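PDB 5LQ5: putative phosphonate binding protein for ABC transporter from Prochlorococcus marinus str. MIT 9301, which binds inorganic phosphite strongly in the periplasm, and methylphosphonate and phosphate only very weakly, probably as the solute-binding protein of an ABC transporter. Local coordinates for residues Leu60-Gly65 against Asp245-Lys250; Ser67-Arg72 against Asn262-Gly267; Lys91-Val96 against Gln178-Asn183. All coordinates share one frame; numbering follows the deposited sequence.

Contact 1 (Leu60-Gly65 against Asp245-Lys250); sequences LVWFGG and DMFNAK
Phe-247 drives the edge of its ring into one face of the Trp-62 indole, a T-shaped stack that carries the whole contact. The planes stand at 83°, and the phenyl centroid lies 5.2 Å from that of the indole's six-membered ring. CE1 of Phe-247 makes the deepest approach, 3.9 Å from Trp-62 CE2 and over the centre of the indole, while its neighbour CD1 comes equally close to CZ2. Such an edge brings slightly positive C-H groups onto the electron-rich face. Trp-62 can receive it because its CG lies anti to the backbone N (chi1 -177°), which carries the indole out from the strand toward the turn after helix 238-246.

Strand 60-63 lies inside the first of the two sheets of a class II periplasmic binding protein, and the chain beyond it enters the ligand pocket at once: Gly-64 touches the phosphite ion and occupies the N-cap position of helix 65-74. Tyr-206, another pocket residue, meets the same indole with its ring nearly parallel to it. The position of Trp-62, its side chain about 8 Å from the phosphite, is consistent with a second-shell role behind Tyr-206, and Phe-247 backs it.

Beyond the two rings nothing else meets across the segments. Even the nearest CA atoms, those of Trp-62 and Phe-247, are 10.7 Å apart; no hydrogen bond crosses, and the segments bury just 92 Å² between them. After Phe-247 the helix closes in a Schellman motif, Asn-248 taking a positive phi (54°), and the chain then runs through partly exposed Ala-249 to Lys-250, which lies in solvent.

Contact 2 (Ser67-Arg72 against Asn262-Gly267); sequences SGVQAR and NIEEIG
Ile-263, whose side chain meets Val-69 across the contact, has a backbone carbonyl engaged in its own helix: Ile-263 O accepts from Gly-267 N at 2.8 Å, a bond matched in length on the facing helix by Ala-71 N to Ser-67 O. Both bonds stay within their own helix, and no hydrogen bond crosses between the two. What joins the helices is the two-pronged side chain of Val-69, with one methyl for each of two consecutive residues.

Val-69 CG1, placed anti to the backbone N at a chi1 of 166°, rests against the aliphatic part of Glu-264, 4.0 Å from Glu-264 CG and 4.1 Å from its CB. The glutamate is fully extended and crosses the valine at about a right angle, so the methyl lies against the shaft of the side chain while the carboxylate continues past it. The charged end is met from its own helix: Arg-268 NH2, one turn further on, forms a salt bridge with Glu-264 OE2. Arg-72 has the opposite charge too, but its NH2 remains 6.7 Å from Glu-264 OE1, too far to pair. The other methyl, Val-69 CG2, looks to Ile-263 CG2 across a looser 4.5 Å, and the far end of that isoleucine leads away. The example illustrates how a glutamate can serve apolar packing between helices with its methylenes while its carboxylate pairs within its own helix.

The CA atoms of Val-69 and Glu-264, the nearest pair across the contact, are 6.6 Å apart. Helix 65-74 also packs on helix 46-54 through Ala-71 and Val-50, whereas helix 261-269, near the C terminus, lays Ile-263 and Ile-266 on helix 127-139, whose Thr-127 belongs to the phosphite pocket.

Contact 3 (Lys91-Val96 against Gln178-Asn183); sequences KSVFVV and QVWENN
Val-95 sets its CG1 methyl over the face of the Trp-180 indole, a CH-pi contact 3.8 Å from the centroid of the six-membered ring and 10° off its normal. Val-95 CG1 touches Trp-180 CE3 and CZ3 alike, each at 3.9 Å, displaced toward the rim. Two residues back, Val-93 works at the root of the same side chain: its CG2 lies 3.7 Å from Trp-180 CB and approaches the ring obliquely. The two valines alternate with Phe-94 and so share one side of the strand; the tryptophan, its CG anti to the backbone N (chi1 163°), reaches along that side to meet both. With an alanine in place of Trp-180 the indole is gone, and Val-95 CG1 would probably lose the face it rests on, opening a gap that the contact of Val-93 with CB would not fill.

The pattern is a helix packed on the second sheet of a class II periplasmic binding protein, in which strand 92-97 runs antiparallel to its neighbours 172-176 and 194-199. Leu-175 from the first neighbour touches both valines and the tryptophan, and Leu-194 from the second touches the tryptophan as well.

Further out, polar groups brace the helix itself and link it to its surroundings. Val-179 O accepts two donors from Asn-183, the backbone N and ND2, which arrive from opposite faces of its carbonyl plane. Asn-183 ND2 lies 3.0 Å from Val-179 O, with an N-H...O angle of 163°, and also donates to Asp-159 OD1 of helix 158-167. One residue earlier, Asn-182 OD1 takes a weak bond from Gln-178 NE2 (3.4 Å), while its ND2 is hydrogen-bonded to Asn-248 OD1 in the turn after helix 238-246, across in the other lobe.

In the fold
From the N terminus, the chain first reaches strand 60-63, then helix 65-74, which follow each other and open contacts 1 and 2. It next crosses to the second sheet, where strand 92-97 opens contact 3; helix 177-186 closes that loop. Returning to the first lobe, it closes contact 1 at residues 245-250; helix 261-269, which packs against elements of both lobes, then closes contact 2. Contact 3 is nested within both longer loops, while contacts 1 and 2 cross, and they touch where Phe-63 packs on Gly-68 and Ala-71. Contacts 1 and 3 meet through Asn-248 and Asn-182, a probable hydrogen bond between the lobes; contacts 2 and 3 remain about 9 Å apart at their nearest atoms.

Contact 1 (Leu60-Gly65 against Asp245-Lys250)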
ATOM      1  N   LEU A  60       8.138  -5.397 -12.364  1.00 19.29           N
ATOM      2  CA  LEU A  60       6.821  -4.806 -12.328  1.00 17.31           C
ATOM      3  C   LEU A  60       6.313  -4.957 -10.902  1.00 19.48           C
ATOM      4  O   LEU A  60       6.153  -6.072 -10.422  1.00 18.69           O
ATOM      5  CB  LEU A  60       5.877  -5.527 -13.273  1.00 17.75           C
ATOM      6  CG  LEU A  60       4.419  -5.054 -13.246  1.00 17.44           C
ATOM      7  CD1 LEU A  60       4.249  -3.626 -13.751  1.00 18.87           C
ATOM      8  CD2 LEU A  60       3.607  -6.031 -14.097  1.00 20.35           C
ATOM      9  N   VAL A  61       6.114  -3.853 -10.210  1.00 16.03           N
ATOM     10  CA  VAL A  61       5.859  -3.863  -8.758  1.00 16.17           C
ATOM     11  C   VAL A  61       4.668  -3.010  -8.383  1.00 15.44           C
ATOM     12  O   VAL A  61       4.528  -1.890  -8.861  1.00 16.22           O
ATOM     13  CB  VAL A  61       7.087  -3.381  -7.966  1.00 16.12           C
ATOM     14  CG1 VAL A  61       6.839  -3.356  -6.473  1.00 16.40           C
ATOM     15  CG2 VAL A  61       8.288  -4.263  -8.239  1.00 16.69           C
ATOM     16  N   TRP A  62       3.802  -3.584  -7.560  1.00 15.82           N
ATOM     17  CA  TRP A  62       2.687  -2.907  -6.895  1.00 15.49           C
ATOM     18  C   TRP A  62       3.214  -2.175  -5.668  1.00 15.72           C
ATOM     19  O   TRP A  62       3.550  -2.800  -4.647  1.00 16.35           O
ATOM     20  CB  TRP A  62       1.634  -3.909  -6.545  1.00 17.08           C
ATOM     21  CG  TRP A  62       0.374  -3.400  -5.927  1.00 19.30           C
ATOM     22  CD1 TRP A  62      -0.059  -3.651  -4.652  1.00 18.99           C
ATOM     23  CD2 TRP A  62      -0.616  -2.579  -6.527  1.00 17.53           C
ATOM     24  NE1 TRP A  62      -1.281  -3.060  -4.427  1.00 19.47           N
ATOM     25  CE2 TRP A  62      -1.645  -2.386  -5.559  1.00 17.71           C
ATOM     26  CE3 TRP A  62      -0.744  -1.962  -7.776  1.00 21.25           C
ATOM     27  CZ2 TRP A  62      -2.777  -1.610  -5.808  1.00 22.10           C
ATOM     28  CZ3 TRP A  62      -1.891  -1.185  -8.019  1.00 23.60           C
ATOM     29  CH2 TRP A  62      -2.894  -1.041  -7.032  1.00 21.97           C
ATOM     30  N   PHE A  63       3.413  -0.870  -5.845  1.00 15.19           N
ATOM     31  CA  PHE A  63       3.951   0.008  -4.821  1.00 15.65           C
ATOM     32  C   PHE A  63       2.832   0.829  -4.143  1.00 16.45           C
ATOM     33  O   PHE A  63       1.751   1.057  -4.717  1.00 16.73           O
ATOM     34  CB  PHE A  63       4.961   0.998  -5.419  1.00 15.66           C
ATOM     35  CG  PHE A  63       6.353   0.450  -5.594  1.00 14.95           C
ATOM     36  CD1 PHE A  63       7.099   0.055  -4.481  1.00 16.05           C
ATOM     37  CD2 PHE A  63       6.920   0.306  -6.848  1.00 17.12           C
ATOM     38  CE1 PHE A  63       8.396  -0.454  -4.625  1.00 15.98           C
ATOM     39  CE2 PHE A  63       8.210  -0.167  -6.995  1.00 16.83           C
ATOM     40  CZ  PHE A  63       8.947  -0.574  -5.873  1.00 16.45           C
ATOM     41  N   GLY A  64       3.103   1.298  -2.930  1.00 16.50           N
ATOM     42  CA  GLY A  64       2.371   2.347  -2.317  1.00 16.99           C
ATOM     43  C   GLY A  64       2.847   3.696  -2.858  1.00 15.81           C
ATOM     44  O   GLY A  64       3.825   3.754  -3.611  1.00 17.19           O
ATOM     45  N   GLY A  65       2.201   4.777  -2.440  1.00 17.82           N
ATOM     46  CA  GLY A  65       2.597   6.119  -2.906  1.00 17.85           C
ATOM     47  C   GLY A  65       4.037   6.471  -2.564  1.00 14.51           C
ATOM     48  O   GLY A  65       4.846   6.779  -3.446  1.00 17.88           O
ATOM     49  N   ASP A 245     -11.261  -8.403  -8.059  1.00 30.77           N
ATOM     50  CA  ASP A 245     -11.878  -8.500  -6.710  1.00 30.04           C
ATOM     51  C   ASP A 245     -10.805  -8.557  -5.586  1.00 33.66           C
ATOM     52  O   ASP A 245     -10.989  -8.006  -4.498  1.00 31.98           O
ATOM     53  CB  ASP A 245     -12.783  -9.727  -6.590  1.00 31.85           C
ATOM     54  CG  ASP A 245     -14.112  -9.589  -7.348  1.00 36.29           C
ATOM     55  OD1 ASP A 245     -14.477  -8.472  -7.819  1.00 36.76           O
ATOM     56  OD2 ASP A 245     -14.802 -10.632  -7.447  1.00 45.43           O
ATOM     57  N   MET A 246      -9.677  -9.199  -5.881  1.00 27.05           N
ATOM     58  CA  MET A 246      -8.538  -9.251  -4.932  1.00 31.54           C
ATOM     59  C   MET A 246      -7.887  -7.900  -4.715  1.00 26.16           C
ATOM     60  O   MET A 246      -7.199  -7.720  -3.700  1.00 27.68           O
ATOM     61  CB  MET A 246      -7.453 -10.227  -5.385  1.00 31.71           C
ATOM     62  CG  MET A 246      -7.839 -11.691  -5.400  1.00 46.31           C
ATOM     63  SD  MET A 246      -8.007 -12.476  -3.802  1.00 51.57           S
ATOM     64  CE  MET A 246      -6.534 -12.076  -2.846  1.00 38.90           C
ATOM     65  N   PHE A 247      -8.067  -6.994  -5.683  1.00 24.34           N
ATOM     66  CA  PHE A 247      -7.587  -5.585  -5.589  1.00 26.52           C
ATOM     67  C   PHE A 247      -8.693  -4.614  -5.154  1.00 26.30           C
ATOM     68  O   PHE A 247      -8.480  -3.407  -5.100  1.00 29.68           O
ATOM     69  CB  PHE A 247      -7.030  -5.107  -6.935  1.00 28.43           C
ATOM     70  CG  PHE A 247      -5.689  -5.657  -7.279  1.00 24.03           C
ATOM     71  CD1 PHE A 247      -4.524  -4.981  -6.873  1.00 25.35           C
ATOM     72  CD2 PHE A 247      -5.556  -6.824  -7.975  1.00 30.60           C
ATOM     73  CE1 PHE A 247      -3.268  -5.485  -7.197  1.00 29.76           C
ATOM     74  CE2 PHE A 247      -4.315  -7.343  -8.293  1.00 25.45           C
ATOM     75  CZ  PHE A 247      -3.155  -6.676  -7.890  1.00 28.51           C
ATOM     76  N   ASN A 248      -9.886  -5.156  -4.873  1.00 28.85           N
ATOM     77  CA  ASN A 248     -11.063  -4.355  -4.425  1.00 31.18           C
ATOM     78  C   ASN A 248     -11.366  -3.225  -5.406  1.00 32.51           C
ATOM     79  O   ASN A 248     -11.611  -2.080  -5.026  1.00 41.81           O
ATOM     80  CB  ASN A 248     -10.815  -3.796  -3.019  1.00 34.01           C
ATOM     81  CG  ASN A 248     -10.412  -4.869  -2.043  1.00 47.24           C
ATOM     82  OD1 ASN A 248      -9.352  -4.786  -1.420  1.00 61.96           O
ATOM     83  ND2 ASN A 248     -11.241  -5.899  -1.906  1.00 55.30           N
ATOM     84  N   ALA A 249     -11.346  -3.581  -6.690  1.00 28.53           N
ATOM     85  CA  ALA A 249     -11.466  -2.594  -7.767  1.00 29.12           C
ATOM     86  C   ALA A 249     -12.252  -3.168  -8.926  1.00 26.96           C
ATOM     87  O   ALA A 249     -12.207  -4.365  -9.163  1.00 31.43           O
ATOM     88  CB  ALA A 249     -10.111  -2.143  -8.252  1.00 34.51           C
ATOM     89  N   LYS A 250     -12.972  -2.296  -9.622  1.00 31.96           N
ATOM     90  CA  LYS A 250     -13.710  -2.661 -10.864  1.00 31.93           C
ATOM     91  C   LYS A 250     -12.841  -2.635 -12.112  1.00 32.47           C
ATOM     92  O   LYS A 250     -13.173  -3.237 -13.137  1.00 36.84           O
ATOM     93  CB  LYS A 250     -14.949  -1.762 -11.036  1.00 51.89           C
ATOM     94  CG  LYS A 250     -15.871  -1.739  -9.812  1.00 76.68           C
ATOM     95  CD  LYS A 250     -16.510  -3.091  -9.511  1.00 67.17           C
ATOM     96  CE  LYS A 250     -16.845  -3.241  -8.034  1.00 91.22           C
ATOM     97  NZ  LYS A 250     -17.539  -4.527  -7.750  1.00 88.75           N
TER

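Contact 2 (Ser67-Arg72 against Asn262-Gly267)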
ATOM      1  N   SER A  67       6.494   4.456  -1.256  1.00 16.11           N
ATOM      2  CA  SER A  67       7.524   3.496  -1.708  1.00 16.75           C
ATOM      3  C   SER A  67       7.711   3.568  -3.240  1.00 14.12           C
ATOM      4  O   SER A  67       8.828   3.355  -3.758  1.00 16.84           O
ATOM      5  CB  SER A  67       7.139   2.070  -1.255  1.00 15.01           C
ATOM      6  OG  SER A  67       5.791   1.708  -1.561  1.00 14.90           O
ATOM      7  N   GLY A  68       6.641   3.873  -3.972  1.00 16.66           N
ATOM      8  CA  GLY A  68       6.776   4.051  -5.411  1.00 16.16           C
ATOM      9  C   GLY A  68       7.592   5.293  -5.790  1.00 17.33           C
ATOM     10  O   GLY A  68       8.420   5.264  -6.703  1.00 18.80           O
ATOM     11  N   VAL A  69       7.380   6.382  -5.053  1.00 16.77           N
ATOM     12  CA  VAL A  69       8.218   7.598  -5.187  1.00 17.64           C
ATOM     13  C   VAL A  69       9.682   7.268  -4.894  1.00 19.87           C
ATOM     14  O   VAL A  69      10.573   7.586  -5.669  1.00 19.52           O
ATOM     15  CB  VAL A  69       7.703   8.721  -4.298  1.00 20.02           C
ATOM     16  CG1 VAL A  69       8.742   9.840  -4.168  1.00 22.40           C
ATOM     17  CG2 VAL A  69       6.389   9.267  -4.852  1.00 20.67           C
ATOM     18  N   GLN A  70       9.919   6.558  -3.797  1.00 16.86           N
ATOM     19  CA  GLN A  70      11.279   6.172  -3.422  1.00 17.51           C
ATOM     20  C   GLN A  70      11.923   5.330  -4.532  1.00 18.29           C
ATOM     21  O   GLN A  70      13.087   5.555  -4.922  1.00 19.18           O
ATOM     22  CB  GLN A  70      11.297   5.355  -2.106  1.00 17.64           C
ATOM     23  CG  GLN A  70      10.877   6.156  -0.850  1.00 19.02           C
ATOM     24  CD  GLN A  70      10.622   5.280   0.366  1.00 21.19           C
ATOM     25  OE1 GLN A  70      10.234   4.117   0.232  1.00 19.45           O
ATOM     26  NE2 GLN A  70      10.833   5.817   1.538  1.00 22.01           N
ATOM     27  N   ALA A  71      11.188   4.330  -4.997  1.00 19.08           N
ATOM     28  CA  ALA A  71      11.700   3.460  -6.040  1.00 18.28           C
ATOM     29  C   ALA A  71      12.065   4.199  -7.324  1.00 18.86           C
ATOM     30  O   ALA A  71      13.092   3.913  -7.936  1.00 19.10           O
ATOM     31  CB  ALA A  71      10.725   2.332  -6.348  1.00 19.40           C
ATOM     32  N   ARG A  72      11.194   5.113  -7.732  1.00 18.50           N
ATOM     33  CA  ARG A  72      11.426   5.894  -8.955  1.00 19.46           C
ATOM     34  C   ARG A  72      12.565   6.925  -8.825  1.00 20.83           C
ATOM     35  O   ARG A  72      13.256   7.209  -9.795  1.00 22.93           O
ATOM     36  CB  ARG A  72      10.090   6.486  -9.428  1.00 21.35           C
ATOM     37  CG  ARG A  72       9.211   5.388 -10.011  1.00 24.78           C
ATOM     38  CD  ARG A  72       7.865   5.790 -10.565  1.00 32.90           C
ATOM     39  NE  ARG A  72       6.894   6.196  -9.526  1.00 32.70           N
ATOM     40  CZ  ARG A  72       6.647   7.461  -9.206  1.00 27.73           C
ATOM     41  NH1 ARG A  72       5.748   7.735  -8.268  1.00 29.17           N
ATOM     42  NH2 ARG A  72       7.291   8.455  -9.821  1.00 35.21           N
ATOM     43  N   ASN A 262       2.511  15.617  -4.186  1.00 21.33           N
ATOM     44  CA  ASN A 262       2.123  15.901  -2.788  1.00 21.60           C
ATOM     45  C   ASN A 262       2.699  14.839  -1.833  1.00 18.55           C
ATOM     46  O   ASN A 262       3.240  15.167  -0.781  1.00 20.80           O
ATOM     47  CB  ASN A 262       0.606  16.004  -2.663  1.00 26.29           C
ATOM     48  CG  ASN A 262       0.147  16.212  -1.247  1.00 24.99           C
ATOM     49  OD1 ASN A 262       0.358  17.279  -0.634  1.00 28.97           O
ATOM     50  ND2 ASN A 262      -0.468  15.186  -0.694  1.00 25.86           N
ATOM     51  N   ILE A 263       2.668  13.564  -2.250  1.00 19.27           N
ATOM     52  CA  ILE A 263       3.274  12.529  -1.401  1.00 19.63           C
ATOM     53  C   ILE A 263       4.777  12.773  -1.257  1.00 18.62           C
ATOM     54  O   ILE A 263       5.331  12.682  -0.168  1.00 17.19           O
ATOM     55  CB  ILE A 263       3.019  11.124  -1.973  1.00 19.36           C
ATOM     56  CG1 ILE A 263       1.529  10.761  -1.937  1.00 21.88           C
ATOM     57  CG2 ILE A 263       3.845  10.057  -1.227  1.00 20.04           C
ATOM     58  CD1 ILE A 263       0.829  10.858  -0.614  1.00 25.24           C
ATOM     59  N   GLU A 264       5.426  13.105  -2.375  1.00 18.01           N
ATOM     60  CA  GLU A 264       6.860  13.387  -2.336  1.00 19.98           C
ATOM     61  C   GLU A 264       7.160  14.540  -1.384  1.00 18.23           C
ATOM     62  O   GLU A 264       8.084  14.461  -0.588  1.00 19.61           O
ATOM     63  CB  GLU A 264       7.448  13.668  -3.741  1.00 20.52           C
ATOM     64  CG  GLU A 264       8.969  13.777  -3.736  1.00 21.11           C
ATOM     65  CD  GLU A 264       9.632  13.813  -5.098  1.00 27.35           C
ATOM     66  OE1 GLU A 264       8.949  13.784  -6.151  1.00 32.32           O
ATOM     67  OE2 GLU A 264      10.900  13.823  -5.093  1.00 26.15           O
ATOM     68  N   GLU A 265       6.372  15.603  -1.484  1.00 17.50           N
ATOM     69  CA  GLU A 265       6.606  16.800  -0.626  1.00 19.94           C
ATOM     70  C   GLU A 265       6.412  16.516   0.853  1.00 17.92           C
ATOM     71  O   GLU A 265       7.193  16.954   1.699  1.00 18.04           O
ATOM     72  CB  GLU A 265       5.683  17.941  -1.072  1.00 17.39           C
ATOM     73  CG  GLU A 265       6.121  18.481  -2.444  1.00 21.22           C
ATOM     74  CD  GLU A 265       5.159  19.504  -3.030  1.00 23.81           C
ATOM     75  OE1 GLU A 265       4.057  19.721  -2.470  1.00 25.62           O
ATOM     76  OE2 GLU A 265       5.521  20.112  -4.056  1.00 28.67           O
ATOM     77  N   ILE A 266       5.369  15.758   1.155  1.00 17.61           N
ATOM     78  CA  ILE A 266       5.112  15.317   2.530  1.00 19.15           C
ATOM     79  C   ILE A 266       6.268  14.418   3.012  1.00 18.34           C
ATOM     80  O   ILE A 266       6.755  14.574   4.128  1.00 18.40           O
ATOM     81  CB  ILE A 266       3.709  14.685   2.696  1.00 18.67           C
ATOM     82  CG1 ILE A 266       2.596  15.734   2.437  1.00 19.36           C
ATOM     83  CG2 ILE A 266       3.570  14.048   4.084  1.00 18.34           C
ATOM     84  CD1 ILE A 266       1.172  15.208   2.466  1.00 21.99           C
ATOM     85  N   GLY A 267       6.684  13.476   2.164  1.00 16.65           N
ATOM     86  CA  GLY A 267       7.864  12.632   2.431  1.00 18.13           C
ATOM     87  C   GLY A 267       9.117  13.445   2.772  1.00 17.44           C
ATOM     88  O   GLY A 267       9.856  13.131   3.707  1.00 18.99           O
TER

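Contact 3 (Lys91-Val96 against Gln178-Asn183)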
ATOM      1  N   LYS A  91      -7.755   6.771   1.420  1.00 20.60           N
ATOM      2  CA  LYS A  91      -7.928   7.157   2.820  1.00 21.20           C
ATOM      3  C   LYS A  91      -7.342   6.140   3.802  1.00 19.57           C
ATOM      4  O   LYS A  91      -7.256   4.951   3.508  1.00 22.00           O
ATOM      5  CB  LYS A  91      -9.410   7.354   3.174  1.00 24.88           C
ATOM      6  CG  LYS A  91     -10.087   8.401   2.333  1.00 31.24           C
ATOM      7  CD  LYS A  91     -11.584   8.370   2.618  1.00 33.61           C
ATOM      8  CE  LYS A  91     -12.303   9.465   1.853  1.00 48.86           C
ATOM      9  NZ  LYS A  91     -13.733   9.488   2.258  1.00 55.97           N
ATOM     10  N   SER A  92      -6.946   6.659   4.963  1.00 21.16           N
ATOM     11  CA  SER A  92      -6.608   5.836   6.103  1.00 20.13           C
ATOM     12  C   SER A  92      -7.745   5.862   7.112  1.00 18.79           C
ATOM     13  O   SER A  92      -8.596   6.766   7.127  1.00 22.06           O
ATOM     14  CB  SER A  92      -5.350   6.341   6.803  1.00 20.24           C
ATOM     15  OG  SER A  92      -4.226   6.408   5.924  1.00 21.32           O
ATOM     16  N   VAL A  93      -7.687   4.886   7.998  1.00 20.18           N
ATOM     17  CA  VAL A  93      -8.464   4.862   9.230  1.00 22.29           C
ATOM     18  C   VAL A  93      -7.554   4.768  10.437  1.00 22.40           C
ATOM     19  O   VAL A  93      -6.476   4.133  10.421  1.00 19.73           O
ATOM     20  CB  VAL A  93      -9.491   3.711   9.276  1.00 23.90           C
ATOM     21  CG1 VAL A  93     -10.503   3.906   8.156  1.00 25.24           C
ATOM     22  CG2 VAL A  93      -8.838   2.318   9.201  1.00 21.49           C
ATOM     23  N   PHE A  94      -7.965   5.485  11.465  1.00 19.87           N
ATOM     24  CA  PHE A  94      -7.490   5.280  12.807  1.00 19.45           C
ATOM     25  C   PHE A  94      -8.469   4.365  13.521  1.00 22.24           C
ATOM     26  O   PHE A  94      -9.683   4.590  13.468  1.00 22.73           O
ATOM     27  CB  PHE A  94      -7.355   6.592  13.560  1.00 18.94           C
ATOM     28  CG  PHE A  94      -6.184   7.450  13.114  1.00 18.71           C
ATOM     29  CD1 PHE A  94      -5.039   7.552  13.875  1.00 21.28           C
ATOM     30  CD2 PHE A  94      -6.244   8.169  11.942  1.00 20.85           C
ATOM     31  CE1 PHE A  94      -3.991   8.373  13.480  1.00 20.55           C
ATOM     32  CE2 PHE A  94      -5.189   8.982  11.516  1.00 22.10           C
ATOM     33  CZ  PHE A  94      -4.051   9.079  12.283  1.00 21.72           C
ATOM     34  N   VAL A  95      -7.949   3.351  14.190  1.00 20.32           N
ATOM     35  CA  VAL A  95      -8.723   2.398  14.965  1.00 20.31           C
ATOM     36  C   VAL A  95      -8.247   2.362  16.405  1.00 21.52           C
ATOM     37  O   VAL A  95      -7.043   2.605  16.690  1.00 21.42           O
ATOM     38  CB  VAL A  95      -8.720   0.993  14.371  1.00 22.14           C
ATOM     39  CG1 VAL A  95      -9.288   0.986  12.970  1.00 25.14           C
ATOM     40  CG2 VAL A  95      -7.357   0.351  14.403  1.00 22.75           C
ATOM     41  N   VAL A  96      -9.184   2.057  17.306  1.00 23.57           N
ATOM     42  CA  VAL A  96      -8.902   1.938  18.728  1.00 24.64           C
ATOM     43  C   VAL A  96      -9.461   0.655  19.299  1.00 24.32           C
ATOM     44  O   VAL A  96     -10.461   0.127  18.809  1.00 23.88           O
ATOM     45  CB  VAL A  96      -9.406   3.128  19.552  1.00 23.21           C
ATOM     46  CG1 VAL A  96      -8.664   4.407  19.166  1.00 25.76           C
ATOM     47  CG2 VAL A  96     -10.912   3.311  19.366  1.00 24.55           C
ATOM     48  N   GLN A 178      -9.291   0.394   2.991  1.00 22.44           N
ATOM     49  CA  GLN A 178      -9.752  -0.812   2.251  1.00 25.70           C
ATOM     50  C   GLN A 178      -9.429  -2.124   2.978  1.00 25.93           C
ATOM     51  O   GLN A 178     -10.221  -3.039   3.028  1.00 26.27           O
ATOM     52  CB  GLN A 178      -9.176  -0.853   0.825  1.00 35.36           C
ATOM     53  CG  GLN A 178      -9.848  -1.864  -0.082  1.00 51.06           C
ATOM     54  CD  GLN A 178     -11.284  -1.475  -0.412  1.00 41.19           C
ATOM     55  OE1 GLN A 178     -11.516  -0.424  -0.993  1.00 59.66           O
ATOM     56  NE2 GLN A 178     -12.249  -2.322  -0.037  1.00 65.43           N
ATOM     57  N   VAL A 179      -8.246  -2.190   3.567  1.00 23.61           N
ATOM     58  CA  VAL A 179      -7.823  -3.373   4.299  1.00 22.01           C
ATOM     59  C   VAL A 179      -8.684  -3.531   5.564  1.00 25.07           C
ATOM     60  O   VAL A 179      -9.094  -4.628   5.912  1.00 25.41           O
ATOM     61  CB  VAL A 179      -6.311  -3.363   4.640  1.00 21.92           C
ATOM     62  CG1 VAL A 179      -5.947  -4.499   5.583  1.00 23.97           C
ATOM     63  CG2 VAL A 179      -5.470  -3.506   3.374  1.00 21.44           C
ATOM     64  N   TRP A 180      -8.942  -2.421   6.242  1.00 21.65           N
ATOM     65  CA  TRP A 180      -9.797  -2.405   7.419  1.00 24.96           C
ATOM     66  C   TRP A 180     -11.185  -2.970   7.064  1.00 26.26           C
ATOM     67  O   TRP A 180     -11.691  -3.891   7.713  1.00 26.35           O
ATOM     68  CB  TRP A 180      -9.922  -0.993   7.958  1.00 23.66           C
ATOM     69  CG  TRP A 180     -11.060  -0.770   8.910  1.00 24.11           C
ATOM     70  CD1 TRP A 180     -12.169   0.009   8.686  1.00 27.14           C
ATOM     71  CD2 TRP A 180     -11.205  -1.314  10.230  1.00 21.66           C
ATOM     72  NE1 TRP A 180     -12.993  -0.020   9.795  1.00 28.03           N
ATOM     73  CE2 TRP A 180     -12.422  -0.819  10.756  1.00 25.06           C
ATOM     74  CE3 TRP A 180     -10.422  -2.167  11.025  1.00 25.89           C
ATOM     75  CZ2 TRP A 180     -12.882  -1.162  12.041  1.00 34.02           C
ATOM     76  CZ3 TRP A 180     -10.885  -2.515  12.298  1.00 27.62           C
ATOM     77  CH2 TRP A 180     -12.115  -2.010  12.787  1.00 29.19           C
ATOM     78  N   GLU A 181     -11.749  -2.456   5.977  1.00 28.22           N
ATOM     79  CA  GLU A 181     -13.085  -2.944   5.510  1.00 30.03           C
ATOM     80  C   GLU A 181     -13.102  -4.415   5.097  1.00 32.69           C
ATOM     81  O   GLU A 181     -14.040  -5.128   5.411  1.00 37.61           O
ATOM     82  CB  GLU A 181     -13.615  -2.049   4.389  1.00 32.62           C
ATOM     83  CG  GLU A 181     -13.984  -0.664   4.898  1.00 34.53           C
ATOM     84  CD  GLU A 181     -14.229   0.356   3.803  1.00 66.20           C
ATOM     85  OE1 GLU A 181     -14.243  -0.007   2.605  1.00 77.26           O
ATOM     86  OE2 GLU A 181     -14.410   1.545   4.152  1.00 48.33           O
ATOM     87  N   ASN A 182     -12.074  -4.858   4.381  1.00 31.13           N
ATOM     88  CA  ASN A 182     -11.925  -6.288   4.002  1.00 40.74           C
ATOM     89  C   ASN A 182     -11.899  -7.220   5.201  1.00 41.93           C
ATOM     90  O   ASN A 182     -12.471  -8.295   5.177  1.00 43.13           O
ATOM     91  CB  ASN A 182     -10.653  -6.530   3.186  1.00 39.29           C
ATOM     92  CG  ASN A 182     -10.733  -5.937   1.815  1.00 41.81           C
ATOM     93  OD1 ASN A 182     -11.745  -5.357   1.435  1.00 42.15           O
ATOM     94  ND2 ASN A 182      -9.647  -6.040   1.072  1.00 40.77           N
ATOM     95  N   ASN A 183     -11.203  -6.797   6.241  1.00 32.26           N
ATOM     96  CA  ASN A 183     -11.078  -7.608   7.466  1.00 30.46           C
ATOM     97  C   ASN A 183     -12.391  -7.652   8.253  1.00 31.09           C
ATOM     98  O   ASN A 183     -12.791  -8.679   8.770  1.00 36.84           O
ATOM     99  CB  ASN A 183      -9.950  -7.110   8.340  1.00 29.38           C
ATOM    100  CG  ASN A 183      -8.655  -7.713   7.964  1.00 33.49           C
ATOM    101  OD1 ASN A 183      -8.368  -8.806   8.385  1.00 45.37           O
ATOM    102  ND2 ASN A 183      -7.863  -7.019   7.156  1.00 32.61           N
TER